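Local coordinates for clostripain-related protein (Bacteroides thetaiotaomicron, PDB 5L20) that probably cleaves peptide bonds as a cysteine peptidase of the clostripain (C11) family, of which this is an N-terminal part, at residues T23-L33 with R46-T54. Numbering follows the deposited sequence. Where two conformers were deposited one is given.
Sequences TSNFYQNISDL and RIIIFMCTT
Met-51 reaches from strand 45-52 to helix 23-37 and ends against the ring of Tyr-27. Its side chain is fully extended, with CG anti to the backbone N (chi1 180°), which carries the methyl to the helix. Met-51 CE lies over one face of the Tyr-27 ring, 3.6 Å from the ring centroid, in a CH-pi contact. The sulfur meets the same ring obliquely, a Met-aromatic contact. Met-51 CE also touches Thr-23 CG2 at 3.6 Å and Phe-26 CB at 3.8 Å, near the plane of the Phe-26 ring. Ile-30 CD1 packs against Met-51 SD at 3.6 Å. With an alanine in place of Met-51, Tyr-27 would probably lose its methyl cover and a gap open beside Thr-23 and Ile-30.

Further along the helix, Ile-30 CG1 meets Ile-49 CD1 at 4.1 Å. Leu-33 CD2 and Ile-47 CG2 then meet tip to tip, 4.0 Å apart. At the other end, one water hydrogen-bonds to Tyr-27 OH and donates to Thr-53 O.

Over residues 23-33 and 46-52 the axes run at 159°, nearly antiparallel, with a closest approach of 10.2 Å. Helix and strand join strand 10-16 in a beta-alpha-beta unit. Phe-26 and Ile-30 also pack on Leu-16 of strand 10-16, Ile-49 touches Phe-61 of strand 57-66, and Phe-26 meets a modified side chain of the bound peptide. Ile-48 and Phe-50 pack against helix 86-99, across the sheet.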
loop_
_atom_site.group_PDB
_atom_site.type_symbol
_atom_site.label_atom_id
_atom_site.label_comp_id
_atom_site.label_asym_id
_atom_site.label_seq_id
_atom_site.Cartn_x
_atom_site.Cartn_y
_atom_site.Cartn_z
ATOM N N THR A 23 -8.471 -4.226 -9.645
ATOM C CA THR A 23 -8.880 -3.552 -8.430
ATOM C C THR A 23 -9.613 -4.473 -7.456
ATOM O O THR A 23 -9.345 -4.472 -6.249
ATOM C CB THR A 23 -9.788 -2.352 -8.767
ATOM O OG1 THR A 23 -9.159 -1.585 -9.789
ATOM C CG2 THR A 23 -10.029 -1.467 -7.553
ATOM N N SER A 24 -10.543 -5.276 -7.971
ATOM C CA SER A 24 -11.269 -6.193 -7.111
ATOM C C SER A 24 -10.327 -7.255 -6.521
ATOM O O SER A 24 -10.430 -7.603 -5.342
ATOM C CB SER A 24 -12.438 -6.838 -7.875
ATOM O OG SER A 24 -12.043 -7.368 -9.134
ATOM N N ASN A 25 -9.395 -7.747 -7.340
ATOM C CA ASN A 25 -8.396 -8.685 -6.823
ATOM C C ASN A 25 -7.581 -8.055 -5.695
ATOM O O ASN A 25 -7.240 -8.707 -4.720
ATOM C CB ASN A 25 -7.475 -9.167 -7.943
ATOM C CG ASN A 25 -8.235 -9.831 -9.083
ATOM O OD1 ASN A 25 -8.577 -9.184 -10.078
ATOM N ND2 ASN A 25 -8.508 -11.119 -8.938
ATOM N N PHE A 26 -7.254 -6.762 -5.823
ATOM C CA PHE A 26 -6.505 -6.076 -4.787
ATOM C C PHE A 26 -7.289 -6.001 -3.473
ATOM O O PHE A 26 -6.724 -6.146 -2.380
ATOM C CB PHE A 26 -6.148 -4.652 -5.235
ATOM C CG PHE A 26 -5.144 -4.579 -6.374
ATOM C CD1 PHE A 26 -4.408 -5.676 -6.795
ATOM C CD2 PHE A 26 -4.958 -3.365 -7.017
ATOM C CE1 PHE A 26 -3.517 -5.552 -7.841
ATOM C CE2 PHE A 26 -4.076 -3.228 -8.054
ATOM C CZ PHE A 26 -3.363 -4.310 -8.478
ATOM N N TYR A 27 -8.595 -5.729 -3.557
ATOM C CA TYR A 27 -9.391 -5.721 -2.349
ATOM C C TYR A 27 -9.334 -7.076 -1.632
ATOM O O TYR A 27 -9.228 -7.114 -0.419
ATOM C CB TYR A 27 -10.839 -5.332 -2.662
ATOM C CG TYR A 27 -11.012 -3.847 -2.897
ATOM C CD1 TYR A 27 -10.634 -2.926 -1.914
ATOM C CD2 TYR A 27 -11.555 -3.366 -4.081
ATOM C CE1 TYR A 27 -10.790 -1.548 -2.116
ATOM C CE2 TYR A 27 -11.719 -1.989 -4.295
ATOM C CZ TYR A 27 -11.338 -1.104 -3.309
ATOM O OH TYR A 27 -11.500 0.260 -3.511
ATOM N N GLN A 28 -9.330 -8.168 -2.394
ATOM C CA GLN A 28 -9.229 -9.493 -1.786
ATOM C C GLN A 28 -7.822 -9.731 -1.223
ATOM O O GLN A 28 -7.656 -10.341 -0.168
ATOM C CB GLN A 28 -9.605 -10.573 -2.812
ATOM C CG GLN A 28 -9.502 -12.025 -2.320
ATOM C CD GLN A 28 -10.440 -12.328 -1.146
ATOM O OE1 GLN A 28 -11.527 -11.760 -1.046
ATOM N NE2 GLN A 28 -10.012 -13.212 -0.253
ATOM N N ASN A 29 -6.792 -9.234 -1.924
ATOM C CA ASN A 29 -5.444 -9.284 -1.354
ATOM C C ASN A 29 -5.367 -8.577 0.021
ATOM O O ASN A 29 -4.757 -9.073 0.985
ATOM C CB ASN A 29 -4.410 -8.612 -2.276
ATOM C CG ASN A 29 -4.176 -9.361 -3.579
ATOM O OD1 ASN A 29 -4.027 -8.747 -4.622
ATOM N ND2 ASN A 29 -4.132 -10.702 -3.525
ATOM N N ILE A 30 -5.984 -7.403 0.116
ATOM C CA ILE A 30 -5.994 -6.657 1.368
ATOM C C ILE A 30 -6.766 -7.420 2.446
ATOM O O ILE A 30 -6.298 -7.548 3.577
ATOM C CB ILE A 30 -6.583 -5.231 1.162
ATOM C CG1 ILE A 30 -5.628 -4.387 0.285
ATOM C CG2 ILE A 30 -6.785 -4.540 2.534
ATOM C CD1 ILE A 30 -6.264 -3.143 -0.289
ATOM N N SER A 31 -7.912 -7.986 2.063
ATOM C CA SER A 31 -8.691 -8.790 2.999
ATOM C C SER A 31 -7.886 -9.981 3.533
ATOM O O SER A 31 -7.851 -10.262 4.741
ATOM C CB SER A 31 -9.987 -9.271 2.332
ATOM O OG SER A 31 -10.742 -10.043 3.255
ATOM N N ASP A 32 -7.193 -10.663 2.623
ATOM C CA ASP A 32 -6.328 -11.771 3.021
ATOM C C ASP A 32 -5.215 -11.319 3.964
ATOM O O ASP A 32 -4.905 -11.977 4.959
ATOM C CB ASP A 32 -5.703 -12.431 1.788
ATOM C CG ASP A 32 -6.676 -13.310 1.024
ATOM O OD1 ASP A 32 -7.842 -13.506 1.464
ATOM O OD2 ASP A 32 -6.257 -13.842 -0.021
ATOM N N LEU A 33 -4.596 -10.176 3.667
ATOM C CA LEU A 33 -3.555 -9.694 4.548
ATOM C C LEU A 33 -4.120 -9.285 5.907
ATOM O O LEU A 33 -3.484 -9.515 6.933
ATOM C CB LEU A 33 -2.809 -8.541 3.881
ATOM C CG LEU A 33 -1.600 -7.964 4.627
ATOM C CD1 LEU A 33 -0.527 -9.015 4.832
ATOM C CD2 LEU A 33 -1.004 -6.740 3.894
ATOM N N ARG A 46 4.642 -1.814 11.182
ATOM C CA ARG A 46 3.396 -1.253 10.662
ATOM C C ARG A 46 3.176 -1.736 9.234
ATOM O O ARG A 46 4.145 -1.953 8.493
ATOM C CB ARG A 46 3.419 0.275 10.661
ATOM C CG ARG A 46 3.408 0.977 12.037
ATOM C CD ARG A 46 3.019 2.475 11.870
ATOM N NE ARG A 46 3.310 3.308 13.030
ATOM C CZ ARG A 46 4.513 3.808 13.321
ATOM N NH1 ARG A 46 5.566 3.546 12.544
ATOM N NH2 ARG A 46 4.679 4.552 14.412
ATOM N N ILE A 47 1.913 -1.862 8.847
ATOM C CA ILE A 47 1.532 -2.128 7.471
ATOM C C ILE A 47 0.824 -0.887 6.946
ATOM O O ILE A 47 -0.194 -0.467 7.521
ATOM C CB ILE A 47 0.601 -3.345 7.335
ATOM C CG1 ILE A 47 1.347 -4.619 7.757
ATOM C CG2 ILE A 47 0.121 -3.451 5.894
ATOM C CD1 ILE A 47 0.515 -5.853 7.770
ATOM N N ILE A 48 1.365 -0.306 5.884
ATOM C CA ILE A 48 0.833 0.903 5.259
ATOM C C ILE A 48 0.464 0.555 3.825
ATOM O O ILE A 48 1.258 -0.098 3.135
ATOM C CB ILE A 48 1.872 2.045 5.247
ATOM C CG1 ILE A 48 2.405 2.351 6.652
ATOM C CG2 ILE A 48 1.307 3.263 4.496
ATOM C CD1 ILE A 48 1.308 2.849 7.610
ATOM N N ILE A 49 -0.725 0.947 3.377
ATOM C CA ILE A 49 -1.198 0.617 2.053
ATOM C C ILE A 49 -1.555 1.868 1.272
ATOM O O ILE A 49 -2.252 2.743 1.798
ATOM C CB ILE A 49 -2.418 -0.317 2.112
ATOM C CG1 ILE A 49 -2.061 -1.534 2.987
ATOM C CG2 ILE A 49 -2.875 -0.679 0.711
ATOM C CD1 ILE A 49 -3.092 -2.635 3.004
ATOM N N PHE A 50 -1.027 1.981 0.056
ATOM C CA PHE A 50 -1.459 2.970 -0.930
ATOM C C PHE A 50 -2.268 2.233 -1.959
ATOM O O PHE A 50 -1.760 1.308 -2.599
ATOM C CB PHE A 50 -0.273 3.665 -1.601
ATOM C CG PHE A 50 -0.638 4.563 -2.752
ATOM C CD1 PHE A 50 -0.764 4.061 -4.049
ATOM C CD2 PHE A 50 -0.825 5.937 -2.531
ATOM C CE1 PHE A 50 -1.049 4.932 -5.126
ATOM C CE2 PHE A 50 -1.108 6.799 -3.587
ATOM C CZ PHE A 50 -1.222 6.306 -4.883
ATOM N N MET A 51 -3.526 2.621 -2.157
ATOM C CA MET A 51 -4.310 1.985 -3.197
ATOM C C MET A 51 -5.103 2.993 -4.017
ATOM O O MET A 51 -5.834 3.819 -3.450
ATOM C CB MET A 51 -5.263 0.935 -2.621
ATOM C CG MET A 51 -6.064 0.291 -3.716
ATOM S SD MET A 51 -7.053 -1.072 -3.108
ATOM C CE MET A 51 -8.051 -1.379 -4.548
ATOM N N CYS A 52 -4.941 2.930 -5.331
ATOM C CA CYS A 52 -5.792 3.675 -6.268
ATOM C C CYS A 52 -7.162 3.024 -6.298
ATOM O O CYS A 52 -7.284 1.848 -6.625
ATOM C CB CYS A 52 -5.191 3.698 -7.672
ATOM S SG CYS A 52 -3.762 4.778 -7.856
ATOM N N THR A 53 -8.199 3.786 -5.961
ATOM C CA THR A 53 -9.551 3.246 -6.059
ATOM C C THR A 53 -10.140 3.556 -7.436
ATOM O O THR A 53 -11.090 2.895 -7.877
ATOM C CB THR A 53 -10.440 3.820 -4.971
ATOM O OG1 THR A 53 -10.369 5.243 -5.043
ATOM C CG2 THR A 53 -9.958 3.389 -3.587
ATOM N N THR A 54 -9.602 4.592 -8.087
ATOM C CA THR A 54 -9.819 4.852 -9.512
ATOM C C THR A 54 -8.483 5.258 -10.107
ATOM O O THR A 54 -7.486 5.352 -9.370
ATOM C CB THR A 54 -10.852 5.981 -9.768
ATOM O OG1 THR A 54 -10.245 7.251 -9.480
ATOM C CG2 THR A 54 -12.119 5.794 -8.915
HETATM O O HOH W 1 -12.409 1.015 -6.169
#